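PDB 3CDD: prophage MuSo2, 43 kDa tail protein from Shewanella oneidensis, which probably forms part of the baseplate hub of a Mu-like phage tail, as a baseplate assembly protein of the GpP family. Local coordinates for residues A[17-22]-A[89-94]; A[35-40]-A[63-68]; A[41-46]-A[51-56]. All blocks are in the same frame, centred on the assembly; numbering follows the deposited sequence.

All three contacts belong to the GpP-like N-terminal region, around strand 34-42. Contacts 1 and 2 lie closest, their centres about 7 Å apart: strand 34-42, which supplies residues 35-40 of contact 2, runs between the two segments of contact 1. Backbone hydrogen bonds flank it, from T20 N to E38 O (2.8 Å) and, probably, from M39 N to I91 O (2.9 Å). Farther along the strand, Y41 N donates a hydrogen bond to I89 O, joining contact 1 to contact 3 (centres about 13 Å apart). Residues 35-40 run straight into residues 41-46 of contact 3, yet the centres of contacts 2 and 3 are about 19 Å apart; contact 3 lies at the surface.

Contact 1 (A[17-22]-A[89-94])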
ATOM      1  N   GLN A  17      12.719 -22.750 -23.874  1.00 31.25           N
ATOM      2  CA  GLN A  17      12.584 -21.719 -24.874  1.00 31.32           C
ATOM      3  C   GLN A  17      11.129 -21.734 -25.304  1.00 31.34           C
ATOM      4  O   GLN A  17      10.442 -22.748 -25.163  1.00 31.64           O
ATOM      5  CB  GLN A  17      13.517 -22.011 -26.064  1.00 31.61           C
ATOM      6  CG  GLN A  17      13.657 -20.862 -27.061  1.00 33.30           C
ATOM      7  CD  GLN A  17      12.633 -20.921 -28.206  1.00 35.47           C
ATOM      8  OE1 GLN A  17      12.065 -21.980 -28.510  1.00 35.38           O
ATOM      9  NE2 GLN A  17      12.401 -19.777 -28.843  1.00 34.74           N
ATOM     10  N   GLY A  18      10.653 -20.611 -25.821  1.00 30.96           N
ATOM     11  CA  GLY A  18       9.304 -20.549 -26.359  1.00 30.50           C
ATOM     12  C   GLY A  18       8.353 -19.885 -25.395  1.00 29.82           C
ATOM     13  O   GLY A  18       7.136 -20.044 -25.508  1.00 29.81           O
ATOM     14  N   TRP A  19       8.918 -19.141 -24.446  1.00 29.19           N
ATOM     15  CA  TRP A  19       8.152 -18.376 -23.472  1.00 28.32           C
ATOM     16  C   TRP A  19       7.236 -17.402 -24.191  1.00 28.56           C
ATOM     17  O   TRP A  19       7.564 -16.926 -25.289  1.00 29.09           O
ATOM     18  CB  TRP A  19       9.104 -17.637 -22.522  1.00 28.24           C
ATOM     19  CG  TRP A  19      10.002 -18.583 -21.739  1.00 27.89           C
ATOM     20  CD1 TRP A  19      11.271 -18.985 -22.075  1.00 28.60           C
ATOM     21  CD2 TRP A  19       9.677 -19.271 -20.516  1.00 28.20           C
ATOM     22  NE1 TRP A  19      11.763 -19.865 -21.126  1.00 29.10           N
ATOM     23  CE2 TRP A  19      10.806 -20.052 -20.157  1.00 29.09           C
ATOM     24  CE3 TRP A  19       8.543 -19.301 -19.687  1.00 28.56           C
ATOM     25  CZ2 TRP A  19      10.829 -20.854 -19.004  1.00 29.54           C
ATOM     26  CZ3 TRP A  19       8.569 -20.096 -18.535  1.00 28.61           C
ATOM     27  CH2 TRP A  19       9.706 -20.859 -18.207  1.00 29.45           C
ATOM     28  N   THR A  20       6.081 -17.135 -23.591  1.00 27.89           N
ATOM     29  CA  THR A  20       5.090 -16.266 -24.193  1.00 28.64           C
ATOM     30  C   THR A  20       5.179 -14.841 -23.620  1.00 28.59           C
ATOM     31  O   THR A  20       4.698 -13.903 -24.246  1.00 27.38           O
ATOM     32  CB  THR A  20       3.634 -16.815 -24.034  1.00 28.63           C
ATOM     33  OG1 THR A  20       3.379 -17.121 -22.664  1.00 28.92           O
ATOM     34  CG2 THR A  20       3.403 -18.058 -24.893  1.00 28.06           C
ATOM     35  N   LYS A  21       5.802 -14.705 -22.443  1.00 27.89           N
ATOM     36  CA  LYS A  21       6.076 -13.396 -21.855  1.00 29.54           C
ATOM     37  C   LYS A  21       7.371 -13.428 -21.032  1.00 28.50           C
ATOM     38  O   LYS A  21       7.552 -14.295 -20.172  1.00 29.02           O
ATOM     39  CB  LYS A  21       4.895 -12.931 -20.995  1.00 29.43           C
ATOM     40  CG  LYS A  21       4.885 -11.438 -20.659  1.00 32.33           C
ATOM     41  CD  LYS A  21       3.646 -11.105 -19.815  1.00 32.63           C
ATOM     42  CE  LYS A  21       3.732 -11.745 -18.421  1.00 38.25           C
ATOM     43  NZ  LYS A  21       2.535 -11.400 -17.559  1.00 43.36           N
ATOM     44  N   ILE A  22       8.281 -12.496 -21.316  1.00 27.58           N
ATOM     45  CA  ILE A  22       9.591 -12.426 -20.638  1.00 26.25           C
ATOM     46  C   ILE A  22       9.776 -10.991 -20.176  1.00 26.50           C
ATOM     47  O   ILE A  22       9.523 -10.068 -20.958  1.00 26.13           O
ATOM     48  CB  ILE A  22      10.730 -12.804 -21.622  1.00 27.03           C
ATOM     49  CG1 ILE A  22      10.489 -14.204 -22.193  1.00 26.48           C
ATOM     50  CG2 ILE A  22      12.166 -12.663 -20.953  1.00 26.95           C
ATOM     51  CD1 ILE A  22      11.452 -14.627 -23.292  1.00 25.79           C
ATOM     52  N   ILE A  89      -3.109 -23.865 -19.556  1.00 26.72           N
ATOM     53  CA  ILE A  89      -2.019 -24.171 -18.622  1.00 27.05           C
ATOM     54  C   ILE A  89      -1.019 -23.022 -18.701  1.00 27.46           C
ATOM     55  O   ILE A  89      -0.510 -22.693 -19.785  1.00 27.00           O
ATOM     56  CB  ILE A  89      -1.305 -25.522 -18.894  1.00 26.46           C
ATOM     57  CG1 ILE A  89      -2.289 -26.687 -18.812  1.00 27.89           C
ATOM     58  CG2 ILE A  89      -0.162 -25.747 -17.871  1.00 26.21           C
ATOM     59  CD1 ILE A  89      -1.725 -28.049 -19.303  1.00 27.90           C
ATOM     60  N   THR A  90      -0.764 -22.403 -17.554  1.00 27.61           N
ATOM     61  CA  THR A  90       0.184 -21.308 -17.458  1.00 28.86           C
ATOM     62  C   THR A  90       1.226 -21.706 -16.438  1.00 29.42           C
ATOM     63  O   THR A  90       0.888 -22.034 -15.290  1.00 28.49           O
ATOM     64  CB  THR A  90      -0.507 -20.027 -16.968  1.00 29.25           C
ATOM     65  OG1 THR A  90      -1.653 -19.768 -17.785  1.00 30.97           O
ATOM     66  CG2 THR A  90       0.426 -18.831 -17.009  1.00 29.33           C
ATOM     67  N   ILE A  91       2.484 -21.705 -16.862  1.00 29.63           N
ATOM     68  CA  ILE A  91       3.602 -21.870 -15.931  1.00 30.41           C
ATOM     69  C   ILE A  91       4.457 -20.611 -15.978  1.00 29.71           C
ATOM     70  O   ILE A  91       4.651 -20.027 -17.026  1.00 30.06           O
ATOM     71  CB  ILE A  91       4.479 -23.094 -16.255  1.00 30.69           C
ATOM     72  CG1 ILE A  91       5.089 -22.973 -17.659  1.00 32.68           C
ATOM     73  CG2 ILE A  91       3.677 -24.400 -16.139  1.00 32.21           C
ATOM     74  CD1 ILE A  91       6.555 -23.337 -17.701  1.00 34.88           C
ATOM     75  N   SER A  92       4.898 -20.139 -14.828  1.00 29.89           N
ATOM     76  CA  SER A  92       5.843 -19.040 -14.809  1.00 29.03           C
ATOM     77  C   SER A  92       6.777 -19.216 -13.642  1.00 29.32           C
ATOM     78  O   SER A  92       6.424 -19.855 -12.629  1.00 28.78           O
ATOM     79  CB  SER A  92       5.163 -17.648 -14.838  1.00 29.38           C
ATOM     80  OG  SER A  92       4.568 -17.237 -13.628  1.00 29.53           O
ATOM     81  N   VAL A  93       7.999 -18.722 -13.829  1.00 29.19           N
ATOM     82  CA  VAL A  93       8.970 -18.594 -12.754  1.00 28.71           C
ATOM     83  C   VAL A  93       9.340 -17.116 -12.611  1.00 28.67           C
ATOM     84  O   VAL A  93       9.238 -16.317 -13.571  1.00 28.28           O
ATOM     85  CB  VAL A  93      10.251 -19.422 -13.024  1.00 28.76           C
ATOM     86  CG1 VAL A  93       9.969 -20.921 -12.876  1.00 28.27           C
ATOM     87  CG2 VAL A  93      10.828 -19.108 -14.413  1.00 28.69           C
ATOM     88  N   SER A  94       9.740 -16.760 -11.400  1.00 28.17           N
ATOM     89  CA  SER A  94      10.270 -15.441 -11.079  0.50 28.14           C
ATOM     90  C   SER A  94      11.533 -15.648 -10.256  1.00 27.83           C
ATOM     91  O   SER A  94      11.707 -16.709  -9.656  1.00 27.29           O
ATOM     92  CB  SER A  94       9.248 -14.666 -10.255  0.50 28.40           C
ATOM     93  OG  SER A  94       9.538 -13.285 -10.237  0.50 29.90           O
TER
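The indole of W19 is the flat group that makes the contact, and both of its partners, I91 and V93, approach its six-membered ring obliquely. CD1 of I91 sits 3.9 Å from W19 CZ3 and almost equally near CH2, while V93 CG2 makes a looser contact with CH2 at 4.3 Å. The far end of the indole thus meets two residues two positions apart on the strand. W19 carries its ring beside its own backbone N (chi1 -61°), which lets the indole reach residues 89-94 although the nearest CA atoms, of W19 and S92, are 9.0 Å apart. W19 and I91 lie roughly perpendicular. On the five-membered ring, NE1 is hydrogen-bonded to Y16 O, which satisfies the nitrogen of this buried ring and probably restrains the indole's rotation. No hydrogen bond joins the two segments. The tryptophan reaches over strand 34-42 to a strand that is not its neighbour, interior packing consistent with the barrel-like fold of the family. T20 and K21 both face E38 in a classic beta bulge as strand 21-27 begins. W19 touches L37 of strand 34-42 and L9 of strand 7-11, whereas I91 and V93 share W80 of strand 70-84.

Contact 2 (A[35-40]-A[63-68])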
ATOM      1  N   PHE A  35      13.989 -11.356 -12.892  1.00 27.92           N
ATOM      2  CA  PHE A  35      13.456 -11.973 -14.096  1.00 28.46           C
ATOM      3  C   PHE A  35      12.072 -12.568 -13.835  1.00 29.15           C
ATOM      4  O   PHE A  35      11.771 -12.984 -12.727  1.00 28.65           O
ATOM      5  CB  PHE A  35      14.429 -13.012 -14.711  1.00 28.02           C
ATOM      6  CG  PHE A  35      14.674 -14.235 -13.858  1.00 27.04           C
ATOM      7  CD1 PHE A  35      13.861 -15.371 -13.992  1.00 27.16           C
ATOM      8  CD2 PHE A  35      15.739 -14.278 -12.967  1.00 25.91           C
ATOM      9  CE1 PHE A  35      14.074 -16.505 -13.240  1.00 27.27           C
ATOM     10  CE2 PHE A  35      15.969 -15.438 -12.192  1.00 27.46           C
ATOM     11  CZ  PHE A  35      15.132 -16.536 -12.322  1.00 26.75           C
ATOM     12  N   ASP A  36      11.231 -12.587 -14.870  0.50 29.53           N
ATOM     13  CA  ASP A  36       9.916 -13.227 -14.820  0.50 29.59           C
ATOM     14  C   ASP A  36       9.657 -13.822 -16.203  0.50 29.66           C
ATOM     15  O   ASP A  36       9.693 -13.104 -17.213  0.50 28.91           O
ATOM     16  CB  ASP A  36       8.826 -12.205 -14.479  0.50 29.90           C
ATOM     17  CG  ASP A  36       7.739 -12.754 -13.527  0.50 31.32           C
ATOM     18  OD1 ASP A  36       7.302 -13.930 -13.636  0.50 31.11           O
ATOM     19  OD2 ASP A  36       7.312 -11.970 -12.650  0.50 33.95           O
ATOM     20  N   LEU A  37       9.411 -15.130 -16.244  1.00 29.25           N
ATOM     21  CA  LEU A  37       9.143 -15.828 -17.486  1.00 30.31           C
ATOM     22  C   LEU A  37       7.862 -16.598 -17.362  1.00 30.52           C
ATOM     23  O   LEU A  37       7.627 -17.266 -16.338  1.00 30.87           O
ATOM     24  CB  LEU A  37      10.296 -16.745 -17.879  1.00 30.51           C
ATOM     25  CG  LEU A  37      11.518 -15.957 -18.337  1.00 32.13           C
ATOM     26  CD1 LEU A  37      12.469 -15.778 -17.160  1.00 33.83           C
ATOM     27  CD2 LEU A  37      12.232 -16.634 -19.484  1.00 30.72           C
ATOM     28  N   GLU A  38       7.019 -16.466 -18.379  1.00 29.40           N
ATOM     29  CA  GLU A  38       5.732 -17.116 -18.394  1.00 29.73           C
ATOM     30  C   GLU A  38       5.479 -17.803 -19.741  1.00 29.46           C
ATOM     31  O   GLU A  38       5.840 -17.280 -20.802  1.00 28.18           O
ATOM     32  CB  GLU A  38       4.649 -16.094 -18.095  1.00 29.88           C
ATOM     33  CG  GLU A  38       3.254 -16.655 -18.065  1.00 32.85           C
ATOM     34  CD  GLU A  38       2.236 -15.565 -17.814  1.00 37.26           C
ATOM     35  OE1 GLU A  38       1.957 -14.769 -18.745  1.00 38.35           O
ATOM     36  OE2 GLU A  38       1.741 -15.489 -16.673  1.00 36.46           O
HETATM   37  N   MSE A  39       4.860 -18.983 -19.677  1.00 29.66           N
HETATM   38  CA  MSE A  39       4.439 -19.735 -20.869  1.00 30.82           C
HETATM   39  C   MSE A  39       2.974 -20.111 -20.686  1.00 30.11           C
HETATM   40  O   MSE A  39       2.638 -20.869 -19.777  1.00 30.83           O
HETATM   41  CB  MSE A  39       5.303 -20.992 -21.023  1.00 29.98           C
HETATM   42  CG  MSE A  39       5.562 -21.469 -22.464  1.00 32.95           C
HETATM   43 SE   MSE A  39       6.665 -23.093 -22.392  0.50 33.74          SE
HETATM   44  CE  MSE A  39       8.405 -22.454 -21.805  1.00 29.71           C
ATOM     45  N   THR A  40       2.111 -19.578 -21.543  1.00 30.22           N
ATOM     46  CA  THR A  40       0.650 -19.828 -21.505  1.00 30.07           C
ATOM     47  C   THR A  40       0.165 -20.636 -22.713  1.00 29.95           C
ATOM     48  O   THR A  40       0.254 -20.189 -23.863  1.00 30.06           O
ATOM     49  CB  THR A  40      -0.140 -18.497 -21.399  1.00 30.14           C
ATOM     50  OG1 THR A  40       0.329 -17.761 -20.268  1.00 31.42           O
ATOM     51  CG2 THR A  40      -1.657 -18.714 -21.282  1.00 29.99           C
ATOM     52  N   CYS A  63      19.847 -20.792 -12.178  1.00 37.45           N
ATOM     53  CA  CYS A  63      19.096 -20.332 -13.319  1.00 37.09           C
ATOM     54  C   CYS A  63      19.941 -19.365 -14.170  1.00 35.76           C
ATOM     55  O   CYS A  63      20.636 -18.502 -13.623  1.00 34.88           O
ATOM     56  CB  CYS A  63      17.893 -19.565 -12.759  1.00 37.22           C
ATOM     57  SG  CYS A  63      16.667 -19.324 -13.933  1.00 43.29           S
ATOM     58  N   THR A  64      19.871 -19.495 -15.497  1.00 34.22           N
ATOM     59  CA  THR A  64      20.429 -18.472 -16.409  1.00 32.52           C
ATOM     60  C   THR A  64      19.472 -18.130 -17.541  1.00 31.72           C
ATOM     61  O   THR A  64      18.733 -18.993 -18.036  1.00 31.45           O
ATOM     62  CB  THR A  64      21.807 -18.862 -17.025  1.00 32.58           C
ATOM     63  OG1 THR A  64      21.651 -19.960 -17.938  1.00 32.79           O
ATOM     64  CG2 THR A  64      22.827 -19.225 -15.941  1.00 32.59           C
ATOM     65  N   VAL A  65      19.472 -16.866 -17.950  1.00 30.55           N
ATOM     66  CA  VAL A  65      18.772 -16.480 -19.161  1.00 29.06           C
ATOM     67  C   VAL A  65      19.785 -15.932 -20.145  1.00 29.75           C
ATOM     68  O   VAL A  65      20.573 -15.045 -19.797  1.00 29.33           O
ATOM     69  CB  VAL A  65      17.632 -15.482 -18.927  1.00 30.00           C
ATOM     70  CG1 VAL A  65      16.971 -15.131 -20.270  1.00 29.17           C
ATOM     71  CG2 VAL A  65      16.581 -16.064 -17.897  1.00 25.40           C
ATOM     72  N   ASP A  66      19.754 -16.499 -21.358  1.00 29.34           N
ATOM     73  CA  ASP A  66      20.623 -16.116 -22.480  1.00 30.07           C
ATOM     74  C   ASP A  66      19.814 -15.663 -23.717  1.00 29.64           C
ATOM     75  O   ASP A  66      18.709 -16.167 -23.987  1.00 29.15           O
ATOM     76  CB  ASP A  66      21.514 -17.297 -22.882  1.00 30.45           C
ATOM     77  CG  ASP A  66      22.453 -17.751 -21.764  1.00 33.16           C
ATOM     78  OD1 ASP A  66      22.913 -16.926 -20.958  1.00 34.95           O
ATOM     79  OD2 ASP A  66      22.738 -18.961 -21.699  1.00 38.29           O
ATOM     80  N   ILE A  67      20.370 -14.703 -24.447  1.00 28.87           N
ATOM     81  CA  ILE A  67      19.852 -14.302 -25.751  1.00 29.07           C
ATOM     82  C   ILE A  67      20.964 -14.561 -26.765  1.00 28.59           C
ATOM     83  O   ILE A  67      22.040 -13.976 -26.666  1.00 28.41           O
ATOM     84  CB  ILE A  67      19.406 -12.804 -25.815  1.00 29.29           C
ATOM     85  CG1 ILE A  67      18.948 -12.452 -27.247  1.00 29.96           C
ATOM     86  CG2 ILE A  67      20.533 -11.861 -25.339  1.00 29.01           C
ATOM     87  CD1 ILE A  67      18.186 -11.129 -27.381  1.00 29.38           C
ATOM     88  N   GLY A  68      20.712 -15.456 -27.715  1.00 28.65           N
ATOM     89  CA  GLY A  68      21.722 -15.819 -28.722  1.00 28.64           C
ATOM     90  C   GLY A  68      22.987 -16.407 -28.117  1.00 28.74           C
ATOM     91  O   GLY A  68      24.080 -16.251 -28.662  1.00 28.94           O
TER
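The sulfur of C63 packs against the ring of F35 in a Cys sulfur-aromatic contact. C63 SG lies 3.6 Å from F35 CZ, slightly farther from CE1, and 4.4 Å from the ring centroid. The line from the centroid to the sulfur leans 46° from the ring normal, so the approach is oblique and concerns the outer end of the phenyl group. C63 projects its SG opposite its own backbone nitrogen (chi1 -164°), and this turn brings the thiol to the phenyl group. CB of the cysteine follows at 4.1 Å from F35 CZ, adding an ordinary carbon contact beside the sulfur.

The second kind of interaction is purely aliphatic. L37 CD1 meets V65 CG2 at 4.2 Å, the leucine and valine branches running antiparallel past one another. All four residues send their CB atoms toward the facing strand, two from each segment, yet the closest CA atoms, of F35 and V65, remain 8.6 Å apart. This spacing is bridged by side chains and not by backbone pairing: strand 34-42 bonds instead to strands 21-27 and 88-97, and strand 62-67 to strands 7-11 and 70-84. The arrangement is an interior contact between non-neighbouring strands, consistent with the barrel-like fold of this family. I73 of strand 70-84 touches both F35 and V65; L9 touches C63 and I7 touches V65, both from strand 7-11.

With no hydrogen bond or ion pair across it, this buried interface depends on apolar side chains and one polarisable sulfur. Its cohesion should therefore come mainly from dispersion and the exclusion of water.

Contact 3 (A[41-46]-A[51-56]); sequences YKFLGN and KAFIEP
F43, whose ring packs against K51, uses its carbonyl O to accept a hydrogen bond from N46 N at 3.0 Å. This bond closes a type I beta turn from F43 to N46, where the chain leaves strand 34-42 of the N-terminal region, whose family points to a barrel-like fold. The loop returns alongside as residues 51-56, which have no regular secondary structure, and the two are joined by side chains without any hydrogen bond between them.

K51 lays its aliphatic chain against F43: its CB approaches the ring obliquely, 3.8 Å from F43 CE1, and its CD lies 3.8 Å from F43 CD1. The lysine stays stretched past CG and carries the ammonium group away from the phenyl ring, where NZ forms a salt bridge with D47. One lysine thus serves a hydrophobic contact with its methylenes and an ionic one with its tip.

F53 meets both of the other aromatic rings, Y41 more closely than F43. Its CD1 comes to the edge of the F43 ring, near that ring's plane, 4.4 Å from F43 CZ. With Y41 it forms an oblique aromatic pair, centroids 4.8 Å apart and planes inclined at 45°, in which Y41 CD1 lies 3.8 Å from F53 CZ. I89 of strand 88-97 touches both F43 and F53, tying the loop to the sheet, while A52 and P56 pack on I311 and M312 of the second subunit. Over one face of the F53 ring, offset toward its rim, stands Y41 CE1, 4.1 Å from F53 CZ.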
ATOM      1  N   TYR A  41      -0.303 -21.848 -22.453  1.00 29.42           N
ATOM      2  CA  TYR A  41      -0.909 -22.652 -23.498  1.00 30.03           C
ATOM      3  C   TYR A  41      -2.429 -22.651 -23.362  1.00 29.33           C
ATOM      4  O   TYR A  41      -2.949 -22.715 -22.257  1.00 28.58           O
ATOM      5  CB  TYR A  41      -0.377 -24.081 -23.470  1.00 30.94           C
ATOM      6  CG  TYR A  41       0.963 -24.277 -24.121  1.00 32.02           C
ATOM      7  CD1 TYR A  41       2.137 -23.951 -23.452  1.00 34.64           C
ATOM      8  CD2 TYR A  41       1.064 -24.818 -25.413  1.00 35.68           C
ATOM      9  CE1 TYR A  41       3.400 -24.150 -24.049  1.00 34.51           C
ATOM     10  CE2 TYR A  41       2.316 -25.017 -26.023  1.00 34.75           C
ATOM     11  CZ  TYR A  41       3.477 -24.676 -25.319  1.00 35.30           C
ATOM     12  OH  TYR A  41       4.722 -24.855 -25.891  1.00 36.29           O
ATOM     13  N   LYS A  42      -3.113 -22.565 -24.501  1.00 28.95           N
ATOM     14  CA  LYS A  42      -4.561 -22.743 -24.597  1.00 28.84           C
ATOM     15  C   LYS A  42      -4.903 -24.061 -25.329  1.00 28.52           C
ATOM     16  O   LYS A  42      -4.382 -24.332 -26.416  1.00 27.13           O
ATOM     17  CB  LYS A  42      -5.204 -21.573 -25.344  1.00 28.62           C
ATOM     18  CG  LYS A  42      -5.189 -20.237 -24.621  1.00 30.74           C
ATOM     19  CD  LYS A  42      -5.960 -20.244 -23.292  1.00 34.22           C
ATOM     20  CE  LYS A  42      -7.431 -20.537 -23.488  1.00 37.85           C
ATOM     21  NZ  LYS A  42      -8.152 -20.739 -22.175  1.00 42.45           N
ATOM     22  N   PHE A  43      -5.791 -24.853 -24.722  1.00 28.33           N
ATOM     23  CA  PHE A  43      -6.229 -26.119 -25.279  1.00 28.82           C
ATOM     24  C   PHE A  43      -7.704 -26.046 -25.643  1.00 29.77           C
ATOM     25  O   PHE A  43      -8.572 -26.109 -24.766  1.00 29.60           O
ATOM     26  CB  PHE A  43      -5.973 -27.238 -24.283  1.00 29.36           C
ATOM     27  CG  PHE A  43      -4.523 -27.379 -23.905  1.00 29.20           C
ATOM     28  CD1 PHE A  43      -3.709 -28.289 -24.559  1.00 30.46           C
ATOM     29  CD2 PHE A  43      -3.971 -26.583 -22.923  1.00 29.33           C
ATOM     30  CE1 PHE A  43      -2.362 -28.400 -24.219  1.00 30.40           C
ATOM     31  CE2 PHE A  43      -2.638 -26.691 -22.579  1.00 30.00           C
ATOM     32  CZ  PHE A  43      -1.837 -27.604 -23.223  1.00 29.38           C
ATOM     33  N   LEU A  44      -7.983 -25.921 -26.945  1.00 29.88           N
ATOM     34  CA  LEU A  44      -9.340 -25.660 -27.422  1.00 30.67           C
ATOM     35  C   LEU A  44     -10.274 -26.861 -27.321  1.00 31.29           C
ATOM     36  O   LEU A  44     -11.491 -26.702 -27.374  1.00 31.48           O
ATOM     37  CB  LEU A  44      -9.324 -25.093 -28.845  1.00 30.46           C
ATOM     38  CG  LEU A  44      -8.492 -23.817 -28.982  1.00 31.65           C
ATOM     39  CD1 LEU A  44      -8.166 -23.587 -30.398  1.00 31.13           C
ATOM     40  CD2 LEU A  44      -9.188 -22.608 -28.395  1.00 32.70           C
ATOM     41  N   GLY A  45      -9.702 -28.054 -27.170  1.00 31.72           N
ATOM     42  CA  GLY A  45     -10.487 -29.247 -26.850  1.00 32.36           C
ATOM     43  C   GLY A  45     -10.934 -29.293 -25.389  1.00 32.91           C
ATOM     44  O   GLY A  45     -11.556 -30.262 -24.973  1.00 33.13           O
ATOM     45  N   ASN A  46     -10.611 -28.251 -24.612  1.00 33.44           N
ATOM     46  CA  ASN A  46     -11.061 -28.113 -23.221  1.00 34.25           C
ATOM     47  C   ASN A  46     -10.523 -29.278 -22.389  1.00 34.23           C
ATOM     48  O   ASN A  46     -11.171 -29.762 -21.448  1.00 33.83           O
ATOM     49  CB  ASN A  46     -12.593 -28.039 -23.154  1.00 34.91           C
ATOM     50  CG  ASN A  46     -13.095 -27.031 -22.138  1.00 37.55           C
ATOM     51  OD1 ASN A  46     -12.406 -26.058 -21.800  1.00 40.28           O
ATOM     52  ND2 ASN A  46     -14.323 -27.246 -21.659  1.00 39.17           N
ATOM     53  N   LYS A  51      -3.227 -32.842 -20.329  1.00 41.29           N
ATOM     54  CA  LYS A  51      -2.185 -32.502 -21.313  1.00 42.47           C
ATOM     55  C   LYS A  51      -1.016 -31.703 -20.735  1.00 43.47           C
ATOM     56  O   LYS A  51      -0.426 -30.859 -21.429  1.00 43.65           O
ATOM     57  CB  LYS A  51      -2.804 -31.778 -22.534  1.00 42.74           C
ATOM     58  CG  LYS A  51      -3.663 -32.703 -23.416  1.00 42.13           C
ATOM     59  CD  LYS A  51      -4.050 -32.114 -24.753  1.00 42.57           C
ATOM     60  CE  LYS A  51      -4.456 -33.246 -25.705  1.00 43.78           C
ATOM     61  NZ  LYS A  51      -5.277 -32.799 -26.889  1.00 42.10           N
ATOM     62  N   ALA A  52      -0.688 -31.977 -19.465  1.00 44.20           N
ATOM     63  CA  ALA A  52       0.523 -31.456 -18.819  1.00 44.94           C
ATOM     64  C   ALA A  52       1.754 -31.747 -19.682  1.00 45.27           C
ATOM     65  O   ALA A  52       1.889 -32.846 -20.214  1.00 45.29           O
ATOM     66  CB  ALA A  52       0.688 -32.062 -17.420  1.00 44.97           C
ATOM     67  N   PHE A  53       2.637 -30.758 -19.811  1.00 46.11           N
ATOM     68  CA  PHE A  53       3.703 -30.791 -20.823  1.00 46.82           C
ATOM     69  C   PHE A  53       5.122 -30.798 -20.245  1.00 46.64           C
ATOM     70  O   PHE A  53       5.898 -31.700 -20.553  1.00 46.95           O
ATOM     71  CB  PHE A  53       3.523 -29.669 -21.881  1.00 47.27           C
ATOM     72  CG  PHE A  53       3.344 -28.286 -21.298  1.00 47.72           C
ATOM     73  CD1 PHE A  53       2.072 -27.750 -21.132  1.00 48.22           C
ATOM     74  CD2 PHE A  53       4.451 -27.510 -20.937  1.00 48.59           C
ATOM     75  CE1 PHE A  53       1.903 -26.469 -20.605  1.00 49.11           C
ATOM     76  CE2 PHE A  53       4.300 -26.230 -20.401  1.00 48.01           C
ATOM     77  CZ  PHE A  53       3.025 -25.702 -20.234  1.00 48.80           C
ATOM     78  N   ILE A  54       5.462 -29.812 -19.416  1.00 46.38           N
ATOM     79  CA  ILE A  54       6.779 -29.808 -18.757  1.00 45.90           C
ATOM     80  C   ILE A  54       6.714 -30.184 -17.290  1.00 45.15           C
ATOM     81  O   ILE A  54       5.720 -29.933 -16.603  1.00 44.38           O
ATOM     82  CB  ILE A  54       7.556 -28.461 -18.881  1.00 46.32           C
ATOM     83  CG1 ILE A  54       6.862 -27.336 -18.108  1.00 46.33           C
ATOM     84  CG2 ILE A  54       7.794 -28.083 -20.346  1.00 47.62           C
ATOM     85  CD1 ILE A  54       7.812 -26.544 -17.249  1.00 47.37           C
ATOM     86  N   GLU A  55       7.800 -30.794 -16.825  1.00 44.85           N
ATOM     87  CA  GLU A  55       8.005 -31.065 -15.415  1.00 44.50           C
ATOM     88  C   GLU A  55       8.283 -29.720 -14.738  1.00 43.17           C
ATOM     89  O   GLU A  55       8.951 -28.872 -15.326  1.00 42.72           O
ATOM     90  CB  GLU A  55       9.183 -32.036 -15.255  1.00 45.39           C
ATOM     91  CG  GLU A  55       9.640 -32.264 -13.836  1.00 47.96           C
ATOM     92  CD  GLU A  55      10.177 -33.655 -13.630  1.00 52.07           C
ATOM     93  OE1 GLU A  55       9.361 -34.610 -13.677  1.00 54.23           O
ATOM     94  OE2 GLU A  55      11.407 -33.793 -13.419  1.00 53.13           O
ATOM     95  N   PRO A  56       7.724 -29.500 -13.535  1.00 42.35           N
ATOM     96  CA  PRO A  56       7.966 -28.232 -12.846  1.00 41.58           C
ATOM     97  C   PRO A  56       9.431 -27.754 -12.832  1.00 40.88           C
ATOM     98  O   PRO A  56      10.352 -28.558 -12.852  1.00 40.75           O
ATOM     99  CB  PRO A  56       7.482 -28.513 -11.423  1.00 41.61           C
ATOM    100  CG  PRO A  56       6.381 -29.517 -11.594  1.00 42.24           C
ATOM    101  CD  PRO A  56       6.804 -30.372 -12.774  1.00 42.43           C
TER